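Local coordinates for protein CELL division inhibitor (Pyrococcus furiosus, PDB 1G3Q) that binds adenine nucleotide with magnesium as a P-loop ATPase of the MinD family and probably hydrolyses ATP in placing the cell division site, at residues V37-L41 with L59-L63; P98-P102 with S129-S133; V140-E144 with L170-G174. Residues are numbered along the deposited sequence.

How the contacts relate
Contacts 1 and 2 are neighbours, their centres about 10 Å apart, and Leu59 and Leu63 of contact 1 pack on Leu101 of contact 2. Contact 1 is wholly buried: aliphatic packing with one imidazole-to-carbonyl hydrogen bond, and its strand segment carries Asp40, a magnesium ligand in another structure of this protein. Contact 2, partly buried, joins two helix ends through prolines and serines without a hydrogen bond between its segments. Contact 3 lies about 27 Å from contact 1, centre to centre, across the middle of the chain. It shares the central sheet with contact 1, yet there the strands themselves pair; it is partly buried, and the buried Asn171 binds the adenine of ADP at their C-terminal ends.

Contact 1: residues V37-L41 with L59-L63; sequences VDGDL and LHDVL
Leu41 lays its CD2 methyl over the face of the His60 ring, 4.0 Å from the centroid and 25° off the ring normal, a CH-pi contact. Leu41 is m,t and His60 has chi1 m and chi2 69°, which brings both side-chain ends together although their CA-to-CB bonds point sideways. The same histidine donates a hydrogen bond from NE2 to Leu41 O at 2.9 Å. Residues 37-38 are extended and end a strand; 59-63 are helical, with Leu63 N bonded to Leu59 O at 2.8 Å. CA atoms pair as Asp38-Leu59 (7.7 Å) and Leu41-His60 (7.4 Å). Leu59, rotamer t,p, sends CD2 to 3.4 Å from Asp38 O and 4.1 Å from Val37 CG1, while Leu63 CD1 meets Leu41 CD2 at 3.8 Å. Asp38 OD1 accepts from Asp40 N at 3.0 Å, an Asx turn. The loop thus carries Asp40, a magnesium ligand in another structure of this protein, at the C-terminal end of a parallel strand, the nucleotide side of this P-loop fold. Strand 34-38 runs between strands 81-84 and 114-118, and helix 101-106 packs against both segments, with Leu101 on Leu59 and Leu63 and Ile105 on Val37.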
ATOM      1  N   VAL A  37       3.798  -5.990   1.153  1.00 12.75           N
ATOM      2  CA  VAL A  37       3.713  -6.839  -0.027  1.00 12.68           C
ATOM      3  C   VAL A  37       3.575  -6.041  -1.324  1.00 12.83           C
ATOM      4  O   VAL A  37       2.707  -5.179  -1.442  1.00 12.24           O
ATOM      5  CB  VAL A  37       2.507  -7.803   0.089  1.00 13.03           C
ATOM      6  CG1 VAL A  37       2.412  -8.686  -1.146  1.00 12.68           C
ATOM      7  CG2 VAL A  37       2.648  -8.664   1.348  1.00 12.16           C
ATOM      8  N   ASP A  38       4.434  -6.332  -2.295  1.00 12.62           N
ATOM      9  CA  ASP A  38       4.359  -5.639  -3.573  1.00 13.10           C
ATOM     10  C   ASP A  38       3.452  -6.421  -4.512  1.00 13.46           C
ATOM     11  O   ASP A  38       3.907  -7.311  -5.233  1.00 13.83           O
ATOM     12  CB  ASP A  38       5.739  -5.497  -4.218  1.00 12.61           C
ATOM     13  CG  ASP A  38       5.725  -4.530  -5.388  1.00 13.12           C
ATOM     14  OD1 ASP A  38       4.620  -4.245  -5.904  1.00 12.93           O
ATOM     15  OD2 ASP A  38       6.804  -4.053  -5.794  1.00 11.89           O
ATOM     16  N   GLY A  39       2.166  -6.090  -4.494  1.00 13.90           N
ATOM     17  CA  GLY A  39       1.219  -6.769  -5.359  1.00 14.29           C
ATOM     18  C   GLY A  39       1.068  -6.095  -6.714  1.00 15.04           C
ATOM     19  O   GLY A  39       0.176  -6.448  -7.491  1.00 14.92           O
ATOM     20  N   ASP A  40       1.922  -5.115  -6.999  1.00 14.84           N
ATOM     21  CA  ASP A  40       1.865  -4.421  -8.283  1.00 15.16           C
ATOM     22  C   ASP A  40       2.802  -5.178  -9.216  1.00 14.94           C
ATOM     23  O   ASP A  40       3.925  -4.749  -9.494  1.00 14.99           O
ATOM     24  CB  ASP A  40       2.322  -2.969  -8.139  1.00 15.49           C
ATOM     25  CG  ASP A  40       1.726  -2.075  -9.205  1.00 17.03           C
ATOM     26  OD1 ASP A  40       1.541  -2.570 -10.335  1.00 16.77           O
ATOM     27  OD2 ASP A  40       1.448  -0.887  -8.920  1.00 17.76           O
ATOM     28  N   LEU A  41       2.315  -6.314  -9.696  1.00 14.77           N
ATOM     29  CA  LEU A  41       3.081  -7.201 -10.552  1.00 15.03           C
ATOM     30  C   LEU A  41       3.751  -6.602 -11.788  1.00 15.33           C
ATOM     31  O   LEU A  41       4.867  -6.998 -12.128  1.00 14.34           O
ATOM     32  CB  LEU A  41       2.206  -8.395 -10.956  1.00 15.15           C
ATOM     33  CG  LEU A  41       1.583  -9.174  -9.783  1.00 15.25           C
ATOM     34  CD1 LEU A  41       0.804 -10.372 -10.311  1.00 14.85           C
ATOM     35  CD2 LEU A  41       2.676  -9.639  -8.831  1.00 15.09           C
ATOM     36  N   LEU A  59       7.946 -12.349  -5.126  1.00 13.24           N
ATOM     37  CA  LEU A  59       6.573 -12.827  -5.138  1.00 13.42           C
ATOM     38  C   LEU A  59       6.292 -13.441  -6.513  1.00 13.29           C
ATOM     39  O   LEU A  59       5.535 -14.403  -6.634  1.00 12.84           O
ATOM     40  CB  LEU A  59       5.617 -11.658  -4.872  1.00 12.94           C
ATOM     41  CG  LEU A  59       4.107 -11.902  -4.978  1.00 13.63           C
ATOM     42  CD1 LEU A  59       3.697 -13.054  -4.077  1.00 12.52           C
ATOM     43  CD2 LEU A  59       3.368 -10.628  -4.595  1.00 13.06           C
ATOM     44  N   HIS A  60       6.921 -12.890  -7.549  1.00 13.61           N
ATOM     45  CA  HIS A  60       6.723 -13.396  -8.906  1.00 13.85           C
ATOM     46  C   HIS A  60       7.175 -14.849  -9.026  1.00 14.48           C
ATOM     47  O   HIS A  60       6.544 -15.649  -9.724  1.00 14.35           O
ATOM     48  CB  HIS A  60       7.471 -12.521  -9.919  1.00 12.80           C
ATOM     49  CG  HIS A  60       6.905 -11.140 -10.053  1.00 12.29           C
ATOM     50  ND1 HIS A  60       6.996 -10.197  -9.052  1.00 11.59           N
ATOM     51  CD2 HIS A  60       6.230 -10.549 -11.066  1.00 11.81           C
ATOM     52  CE1 HIS A  60       6.404  -9.084  -9.445  1.00 12.28           C
ATOM     53  NE2 HIS A  60       5.931  -9.271 -10.664  1.00 11.88           N
ATOM     54  N   ASP A  61       8.267 -15.185  -8.345  1.00 14.79           N
ATOM     55  CA  ASP A  61       8.784 -16.549  -8.355  1.00 15.88           C
ATOM     56  C   ASP A  61       7.768 -17.460  -7.679  1.00 15.83           C
ATOM     57  O   ASP A  61       7.498 -18.570  -8.142  1.00 15.84           O
ATOM     58  CB  ASP A  61      10.116 -16.624  -7.603  1.00 16.42           C
ATOM     59  CG  ASP A  61      11.245 -15.950  -8.350  1.00 17.45           C
ATOM     60  OD1 ASP A  61      11.573 -16.409  -9.463  1.00 16.93           O
ATOM     61  OD2 ASP A  61      11.807 -14.965  -7.826  1.00 17.95           O
ATOM     62  N   VAL A  62       7.207 -16.975  -6.578  1.00 15.85           N
ATOM     63  CA  VAL A  62       6.213 -17.724  -5.820  1.00 15.80           C
ATOM     64  C   VAL A  62       4.966 -17.957  -6.671  1.00 16.25           C
ATOM     65  O   VAL A  62       4.460 -19.082  -6.756  1.00 16.13           O
ATOM     66  CB  VAL A  62       5.810 -16.958  -4.532  1.00 16.18           C
ATOM     67  CG1 VAL A  62       4.797 -17.764  -3.734  1.00 15.86           C
ATOM     68  CG2 VAL A  62       7.052 -16.669  -3.684  1.00 15.81           C
ATOM     69  N   LEU A  63       4.484 -16.894  -7.311  1.00 15.93           N
ATOM     70  CA  LEU A  63       3.288 -16.968  -8.149  1.00 16.21           C
ATOM     71  C   LEU A  63       3.487 -17.816  -9.400  1.00 16.88           C
ATOM     72  O   LEU A  63       2.518 -18.204 -10.053  1.00 16.95           O
ATOM     73  CB  LEU A  63       2.831 -15.560  -8.544  1.00 15.29           C
ATOM     74  CG  LEU A  63       2.476 -14.614  -7.390  1.00 15.12           C
ATOM     75  CD1 LEU A  63       2.116 -13.244  -7.948  1.00 14.27           C
ATOM     76  CD2 LEU A  63       1.317 -15.182  -6.578  1.00 14.77           C
TER

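Contact 2: residues P98-P102 with S129-S133; sequences PRKLP and SAMLS
Where helix 101-106 starts and helix 125-131 ends, two short segments come close enough for the CA atoms of Pro102 and Ser133 to lie 3.9 Å apart; the CA atoms of Arg99 and Ser129 are 5.7 Å apart. Residues 98-100 turn into the helix, and Leu101 N bonds to Pro98 O at 3.1 Å. On the other side the helix ends after Met131, with Ser133 N on Ala130 O at 2.9 Å.

Ser133, chi1 -70° (m), turns its OG back to donate to Ser129 O at 2.8 Å. This places Ser133 OG against the next peptide, 3.1 Å from Leu101 C and 2.9 Å from Pro102 N, which has no hydrogen to give. Pro102, C-gamma exo, sets CG 3.5 Å from Ser129 O. Ser129 is also m; its CB is 3.0 Å from Pro98 O, and its OG, bonded to Leu125 O, lies 3.8 Å from Pro98 CB. Leu101, m,t, points toward the other segment, its CD1 3.9 Å from Ser129 CB and 4.1 Å from Ala130 CB. Arg99 has its CA-to-CB bond pointing away, and its NH2 forms a salt bridge with Asp97.

This is packing between two helix termini of the alpha-beta-alpha layered fold, with the Ala130 side chain about 12 Å from ADP; Leu101 also packs on helix 59-63. Because both serine hydroxyls are spent on carbonyls of their own helix, Leu125 O and Ser129 O, the segments are joined by van der Waals contact of serine, proline and the Leu101 side chain, which meets Ala130.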
ATOM      1  N   PRO A  98      -1.353 -14.188 -11.264  1.00 16.12           N
ATOM      2  CA  PRO A  98      -1.976 -13.286 -10.288  1.00 16.36           C
ATOM      3  C   PRO A  98      -3.120 -13.917  -9.505  1.00 16.67           C
ATOM      4  O   PRO A  98      -3.427 -13.493  -8.391  1.00 16.87           O
ATOM      5  CB  PRO A  98      -2.441 -12.117 -11.150  1.00 16.41           C
ATOM      6  CG  PRO A  98      -2.772 -12.782 -12.448  1.00 16.91           C
ATOM      7  CD  PRO A  98      -1.601 -13.719 -12.639  1.00 16.07           C
ATOM      8  N   ARG A  99      -3.745 -14.934 -10.086  1.00 16.59           N
ATOM      9  CA  ARG A  99      -4.866 -15.602  -9.438  1.00 16.88           C
ATOM     10  C   ARG A  99      -4.465 -16.312  -8.146  1.00 17.32           C
ATOM     11  O   ARG A  99      -5.319 -16.649  -7.326  1.00 17.15           O
ATOM     12  CB  ARG A  99      -5.505 -16.596 -10.412  1.00 16.47           C
ATOM     13  CG  ARG A  99      -6.036 -15.934 -11.680  1.00 15.99           C
ATOM     14  CD  ARG A  99      -6.348 -16.965 -12.754  1.00 15.16           C
ATOM     15  NE  ARG A  99      -5.203 -17.833 -13.015  1.00 14.28           N
ATOM     16  CZ  ARG A  99      -5.248 -18.911 -13.789  1.00 14.00           C
ATOM     17  NH1 ARG A  99      -6.384 -19.247 -14.388  1.00 13.81           N
ATOM     18  NH2 ARG A  99      -4.172 -19.675 -13.933  1.00 12.70           N
ATOM     19  N   LYS A 100      -3.167 -16.530  -7.956  1.00 17.91           N
ATOM     20  CA  LYS A 100      -2.688 -17.202  -6.750  1.00 18.52           C
ATOM     21  C   LYS A 100      -2.294 -16.238  -5.633  1.00 18.46           C
ATOM     22  O   LYS A 100      -1.853 -16.666  -4.566  1.00 18.12           O
ATOM     23  CB  LYS A 100      -1.505 -18.112  -7.087  1.00 19.60           C
ATOM     24  CG  LYS A 100      -1.912 -19.353  -7.864  1.00 21.21           C
ATOM     25  CD  LYS A 100      -0.718 -20.181  -8.286  1.00 22.63           C
ATOM     26  CE  LYS A 100      -1.179 -21.469  -8.961  1.00 24.02           C
ATOM     27  NZ  LYS A 100      -0.026 -22.250  -9.486  1.00 25.86           N
ATOM     28  N   LEU A 101      -2.457 -14.942  -5.878  1.00 18.11           N
ATOM     29  CA  LEU A 101      -2.115 -13.937  -4.877  1.00 18.78           C
ATOM     30  C   LEU A 101      -2.886 -14.119  -3.566  1.00 18.84           C
ATOM     31  O   LEU A 101      -2.285 -14.167  -2.493  1.00 18.53           O
ATOM     32  CB  LEU A 101      -2.349 -12.528  -5.437  1.00 19.03           C
ATOM     33  CG  LEU A 101      -1.231 -11.989  -6.334  1.00 20.03           C
ATOM     34  CD1 LEU A 101      -1.672 -10.704  -7.025  1.00 20.10           C
ATOM     35  CD2 LEU A 101       0.012 -11.740  -5.479  1.00 20.36           C
ATOM     36  N   PRO A 102      -4.225 -14.231  -3.634  1.00 19.02           N
ATOM     37  CA  PRO A 102      -5.005 -14.407  -2.404  1.00 19.24           C
ATOM     38  C   PRO A 102      -4.552 -15.566  -1.517  1.00 19.56           C
ATOM     39  O   PRO A 102      -4.386 -15.391  -0.313  1.00 19.80           O
ATOM     40  CB  PRO A 102      -6.425 -14.586  -2.927  1.00 19.13           C
ATOM     41  CG  PRO A 102      -6.433 -13.680  -4.125  1.00 19.13           C
ATOM     42  CD  PRO A 102      -5.118 -14.027  -4.791  1.00 18.90           C
ATOM     43  N   SER A 129      -6.885  -9.272  -8.331  1.00 20.05           N
ATOM     44  CA  SER A 129      -6.213 -10.370  -7.639  1.00 19.83           C
ATOM     45  C   SER A 129      -5.477  -9.884  -6.395  1.00 19.49           C
ATOM     46  O   SER A 129      -5.468 -10.553  -5.365  1.00 19.70           O
ATOM     47  CB  SER A 129      -5.218 -11.055  -8.577  1.00 19.94           C
ATOM     48  OG  SER A 129      -5.873 -11.566  -9.722  1.00 20.92           O
ATOM     49  N   ALA A 130      -4.857  -8.715  -6.501  1.00 19.27           N
ATOM     50  CA  ALA A 130      -4.113  -8.149  -5.386  1.00 19.09           C
ATOM     51  C   ALA A 130      -5.066  -7.628  -4.316  1.00 19.05           C
ATOM     52  O   ALA A 130      -4.971  -8.017  -3.151  1.00 18.84           O
ATOM     53  CB  ALA A 130      -3.203  -7.020  -5.883  1.00 19.03           C
ATOM     54  N   MET A 131      -5.990  -6.759  -4.710  1.00 19.22           N
ATOM     55  CA  MET A 131      -6.943  -6.188  -3.764  1.00 19.70           C
ATOM     56  C   MET A 131      -7.731  -7.259  -3.021  1.00 20.18           C
ATOM     57  O   MET A 131      -7.938  -7.155  -1.811  1.00 20.00           O
ATOM     58  CB  MET A 131      -7.917  -5.248  -4.481  1.00 20.08           C
ATOM     59  CG  MET A 131      -7.247  -4.065  -5.162  1.00 19.90           C
ATOM     60  SD  MET A 131      -8.439  -2.885  -5.816  1.00 20.36           S
ATOM     61  CE  MET A 131      -9.059  -3.807  -7.244  1.00 20.58           C
ATOM     62  N   LEU A 132      -8.163  -8.290  -3.744  1.00 20.39           N
ATOM     63  CA  LEU A 132      -8.941  -9.363  -3.140  1.00 20.90           C
ATOM     64  C   LEU A 132      -8.128 -10.287  -2.244  1.00 20.92           C
ATOM     65  O   LEU A 132      -8.667 -11.248  -1.682  1.00 20.58           O
ATOM     66  CB  LEU A 132      -9.652 -10.182  -4.221  1.00 21.46           C
ATOM     67  CG  LEU A 132     -10.781  -9.441  -4.948  1.00 22.09           C
ATOM     68  CD1 LEU A 132     -11.375 -10.336  -6.028  1.00 22.52           C
ATOM     69  CD2 LEU A 132     -11.849  -9.035  -3.948  1.00 22.65           C
ATOM     70  N   SER A 133      -6.834 -10.004  -2.114  1.00 20.64           N
ATOM     71  CA  SER A 133      -5.969 -10.803  -1.251  1.00 21.05           C
ATOM     72  C   SER A 133      -6.060 -10.262   0.173  1.00 21.06           C
ATOM     73  O   SER A 133      -5.591 -10.897   1.118  1.00 21.24           O
ATOM     74  CB  SER A 133      -4.511 -10.740  -1.726  1.00 20.72           C
ATOM     75  OG  SER A 133      -4.329 -11.433  -2.949  1.00 20.26           O
TER

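Contact 3: residues V140-E144 with L170-G174; sequences VTNPE and LNRYG. With ADP (adenosine-5'-diphosphate), chain C.
Backbone pairing comes first. Thr141 and Leu170 form a parallel bridge with CA atoms 5.5 Å apart, and Asn171 N donates to Thr141 O at 2.9 Å. The CA atoms of Asn142 and Asn171 are 5.2 Å apart, and Asn142 CA makes a CA-H...O contact of 3.6 Å with Asn171 O. Pro143 CD also comes within 3.2 Å of Asn171 O. Thr141 OG1, chi1 t, donates to Asn142 O at 3.0 Å; Glu144 is the N-cap of helix 145-160.

Apolar contact centres on Pro143. Pro143 CG, in an exo ring, lies 3.8 Å from Leu170 CD1 (Leu170 is t,p) and 3.9 Å from Tyr173 CD1, at the ring edge.

The segments hold the C-terminal ends of two strands in a beta-alpha-beta unit, 136-141 and 164-173 joined by helix 145-160, and the residues after them. As in other P-loop ATPases, nucleotide sits at the C-terminal ends of the parallel strands.

Polar contacts to ADP come from segment 170-174. Asn171, chi1 t, accepts from ADP N6 at OD1 (2.8 Å) and donates from ND2 to ADP N7 (2.9 Å), a two-bond recognition of adenine; ND2 also bonds to Thr14 O of the P-loop. Arg172, at positive phi (61/36) where the chain turns, has ADP O4' over one face of its guanidinium, NH1 3.3 Å away, and its NE forms a salt bridge with Glu199.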
ATOM      1  N   VAL A 140      -6.843   5.025  -1.420  1.00 21.01           N
ATOM      2  CA  VAL A 140      -5.891   6.111  -1.610  1.00 21.22           C
ATOM      3  C   VAL A 140      -6.352   6.916  -2.817  1.00 22.20           C
ATOM      4  O   VAL A 140      -6.580   6.361  -3.890  1.00 22.04           O
ATOM      5  CB  VAL A 140      -4.464   5.581  -1.872  1.00 20.65           C
ATOM      6  CG1 VAL A 140      -3.522   6.742  -2.119  1.00 19.83           C
ATOM      7  CG2 VAL A 140      -3.988   4.761  -0.681  1.00 20.46           C
ATOM      8  N   THR A 141      -6.491   8.223  -2.636  1.00 23.52           N
ATOM      9  CA  THR A 141      -6.951   9.085  -3.713  1.00 25.14           C
ATOM     10  C   THR A 141      -6.334  10.473  -3.637  1.00 26.12           C
ATOM     11  O   THR A 141      -5.769  10.861  -2.616  1.00 26.25           O
ATOM     12  CB  THR A 141      -8.482   9.250  -3.660  1.00 25.34           C
ATOM     13  OG1 THR A 141      -8.922  10.046  -4.770  1.00 26.11           O
ATOM     14  CG2 THR A 141      -8.889   9.941  -2.364  1.00 25.79           C
ATOM     15  N   ASN A 142      -6.441  11.213  -4.735  1.00 27.60           N
ATOM     16  CA  ASN A 142      -5.937  12.576  -4.789  1.00 29.23           C
ATOM     17  C   ASN A 142      -7.163  13.486  -4.777  1.00 30.28           C
ATOM     18  O   ASN A 142      -8.286  13.011  -4.943  1.00 30.41           O
ATOM     19  CB  ASN A 142      -5.103  12.794  -6.051  1.00 29.75           C
ATOM     20  CG  ASN A 142      -3.872  11.907  -6.091  1.00 30.63           C
ATOM     21  OD1 ASN A 142      -3.269  11.616  -5.054  1.00 31.01           O
ATOM     22  ND2 ASN A 142      -3.482  11.485  -7.289  1.00 31.07           N
ATOM     23  N   PRO A 143      -6.967  14.799  -4.569  1.00 31.25           N
ATOM     24  CA  PRO A 143      -8.071  15.768  -4.529  1.00 32.12           C
ATOM     25  C   PRO A 143      -8.798  16.048  -5.850  1.00 32.85           C
ATOM     26  O   PRO A 143      -9.379  17.119  -6.016  1.00 33.43           O
ATOM     27  CB  PRO A 143      -7.403  17.029  -3.974  1.00 32.03           C
ATOM     28  CG  PRO A 143      -6.240  16.495  -3.185  1.00 31.68           C
ATOM     29  CD  PRO A 143      -5.719  15.422  -4.100  1.00 31.57           C
ATOM     30  N   GLU A 144      -8.768  15.101  -6.785  1.00 33.49           N
ATOM     31  CA  GLU A 144      -9.448  15.275  -8.070  1.00 33.96           C
ATOM     32  C   GLU A 144     -10.775  14.528  -8.045  1.00 33.39           C
ATOM     33  O   GLU A 144     -10.822  13.359  -7.674  1.00 33.04           O
ATOM     34  CB  GLU A 144      -8.596  14.728  -9.217  1.00 35.31           C
ATOM     35  CG  GLU A 144      -7.335  15.517  -9.523  1.00 37.40           C
ATOM     36  CD  GLU A 144      -6.543  14.907 -10.669  1.00 38.87           C
ATOM     37  OE1 GLU A 144      -6.114  13.739 -10.540  1.00 39.67           O
ATOM     38  OE2 GLU A 144      -6.356  15.591 -11.701  1.00 39.95           O
ATOM     39  N   LEU A 170      -6.485  11.094   1.780  1.00 22.40           N
ATOM     40  CA  LEU A 170      -6.479  12.147   0.774  1.00 22.64           C
ATOM     41  C   LEU A 170      -5.020  12.549   0.625  1.00 22.65           C
ATOM     42  O   LEU A 170      -4.503  13.344   1.407  1.00 22.66           O
ATOM     43  CB  LEU A 170      -7.311  13.345   1.236  1.00 22.57           C
ATOM     44  CG  LEU A 170      -7.458  14.500   0.241  1.00 22.50           C
ATOM     45  CD1 LEU A 170      -8.167  14.012  -1.017  1.00 22.70           C
ATOM     46  CD2 LEU A 170      -8.249  15.628   0.892  1.00 22.77           C
ATOM     47  N   ASN A 171      -4.359  11.989  -0.379  1.00 22.86           N
ATOM     48  CA  ASN A 171      -2.949  12.264  -0.601  1.00 23.30           C
ATOM     49  C   ASN A 171      -2.670  13.395  -1.585  1.00 24.13           C
ATOM     50  O   ASN A 171      -3.508  13.737  -2.424  1.00 24.04           O
ATOM     51  CB  ASN A 171      -2.249  10.978  -1.056  1.00 22.19           C
ATOM     52  CG  ASN A 171      -0.745  11.135  -1.158  1.00 22.16           C
ATOM     53  OD1 ASN A 171      -0.119  11.762  -0.304  1.00 21.25           O
ATOM     54  ND2 ASN A 171      -0.157  10.551  -2.197  1.00 21.28           N
ATOM     55  N   ARG A 172      -1.480  13.975  -1.456  1.00 25.20           N
ATOM     56  CA  ARG A 172      -1.028  15.060  -2.314  1.00 26.24           C
ATOM     57  C   ARG A 172      -1.920  16.297  -2.227  1.00 27.07           C
ATOM     58  O   ARG A 172      -2.141  16.991  -3.219  1.00 26.72           O
ATOM     59  CB  ARG A 172      -0.940  14.559  -3.756  1.00 27.03           C
ATOM     60  CG  ARG A 172      -0.335  13.163  -3.841  1.00 27.68           C
ATOM     61  CD  ARG A 172       0.267  12.867  -5.195  1.00 28.14           C
ATOM     62  NE  ARG A 172       1.408  13.730  -5.488  1.00 28.32           N
ATOM     63  CZ  ARG A 172       2.213  13.565  -6.533  1.00 28.12           C
ATOM     64  NH1 ARG A 172       2.003  12.564  -7.376  1.00 28.51           N
ATOM     65  NH2 ARG A 172       3.218  14.403  -6.741  1.00 28.57           N
ATOM     66  N   TYR A 173      -2.425  16.574  -1.029  1.00 27.88           N
ATOM     67  CA  TYR A 173      -3.281  17.733  -0.833  1.00 29.14           C
ATOM     68  C   TYR A 173      -2.444  19.003  -0.741  1.00 29.95           C
ATOM     69  O   TYR A 173      -1.466  19.060   0.002  1.00 29.53           O
ATOM     70  CB  TYR A 173      -4.115  17.581   0.441  1.00 29.26           C
ATOM     71  CG  TYR A 173      -5.062  18.738   0.664  1.00 29.48           C
ATOM     72  CD1 TYR A 173      -6.141  18.956  -0.192  1.00 29.78           C
ATOM     73  CD2 TYR A 173      -4.857  19.640   1.706  1.00 29.72           C
ATOM     74  CE1 TYR A 173      -6.994  20.047  -0.018  1.00 29.84           C
ATOM     75  CE2 TYR A 173      -5.703  20.736   1.889  1.00 29.85           C
ATOM     76  CZ  TYR A 173      -6.768  20.932   1.024  1.00 29.83           C
ATOM     77  OH  TYR A 173      -7.603  22.009   1.200  1.00 30.08           O
ATOM     78  N   GLY A 174      -2.835  20.022  -1.499  1.00 30.98           N
ATOM     79  CA  GLY A 174      -2.105  21.276  -1.486  1.00 32.69           C
ATOM     80  C   GLY A 174      -1.241  21.420  -2.722  1.00 33.89           C
ATOM     81  O   GLY A 174      -0.540  22.418  -2.894  1.00 33.99           O
TER
HETATM   82  PB  ADP C 238       1.374   4.844  -7.074  1.00 18.51           P
HETATM   83  O1B ADP C 238       1.481   4.649  -8.505  1.00 18.62           O
HETATM   84  O2B ADP C 238      -0.021   5.139  -6.712  1.00 17.61           O
HETATM   85  O3B ADP C 238       1.962   3.627  -6.115  1.00 17.20           O
HETATM   86  PA  ADP C 238       3.470   6.331  -5.888  1.00 18.69           P
HETATM   87  O1A ADP C 238       4.628   5.734  -6.457  1.00 17.45           O
HETATM   88  O2A ADP C 238       3.258   5.983  -4.508  1.00 18.14           O
HETATM   89  O3A ADP C 238       2.200   6.094  -6.684  1.00 18.24           O
HETATM   90  O5' ADP C 238       3.689   7.816  -5.965  1.00 17.70           O
HETATM   91  C5' ADP C 238       3.945   8.543  -7.228  1.00 18.36           C
HETATM   92  C4' ADP C 238       4.994   9.583  -7.067  1.00 18.67           C
HETATM   93  O4' ADP C 238       4.496  10.739  -6.334  1.00 19.06           O
HETATM   94  C3' ADP C 238       6.201   9.151  -6.296  1.00 19.08           C
HETATM   95  O3' ADP C 238       7.392   9.569  -6.959  1.00 19.96           O
HETATM   96  C2' ADP C 238       6.116   9.806  -4.951  1.00 18.91           C
HETATM   97  O2' ADP C 238       7.361  10.139  -4.340  1.00 18.49           O
HETATM   98  C1' ADP C 238       5.319  11.020  -5.169  1.00 18.98           C
HETATM   99  N9  ADP C 238       4.349  11.318  -4.079  1.00 18.66           N
HETATM  100  C8  ADP C 238       3.306  10.571  -3.508  1.00 18.53           C
HETATM  101  N7  ADP C 238       2.649  11.160  -2.551  1.00 18.53           N
HETATM  102  C5  ADP C 238       3.270  12.384  -2.452  1.00 18.56           C
HETATM  103  C6  ADP C 238       3.048  13.505  -1.603  1.00 18.87           C
HETATM  104  N6  ADP C 238       2.074  13.467  -0.693  1.00 18.65           N
HETATM  105  N1  ADP C 238       3.870  14.624  -1.754  1.00 18.76           N
HETATM  106  C2  ADP C 238       4.864  14.638  -2.695  1.00 19.29           C
HETATM  107  N3  ADP C 238       5.143  13.616  -3.540  1.00 18.62           N
HETATM  108  C4  ADP C 238       4.314  12.514  -3.373  1.00 18.86           C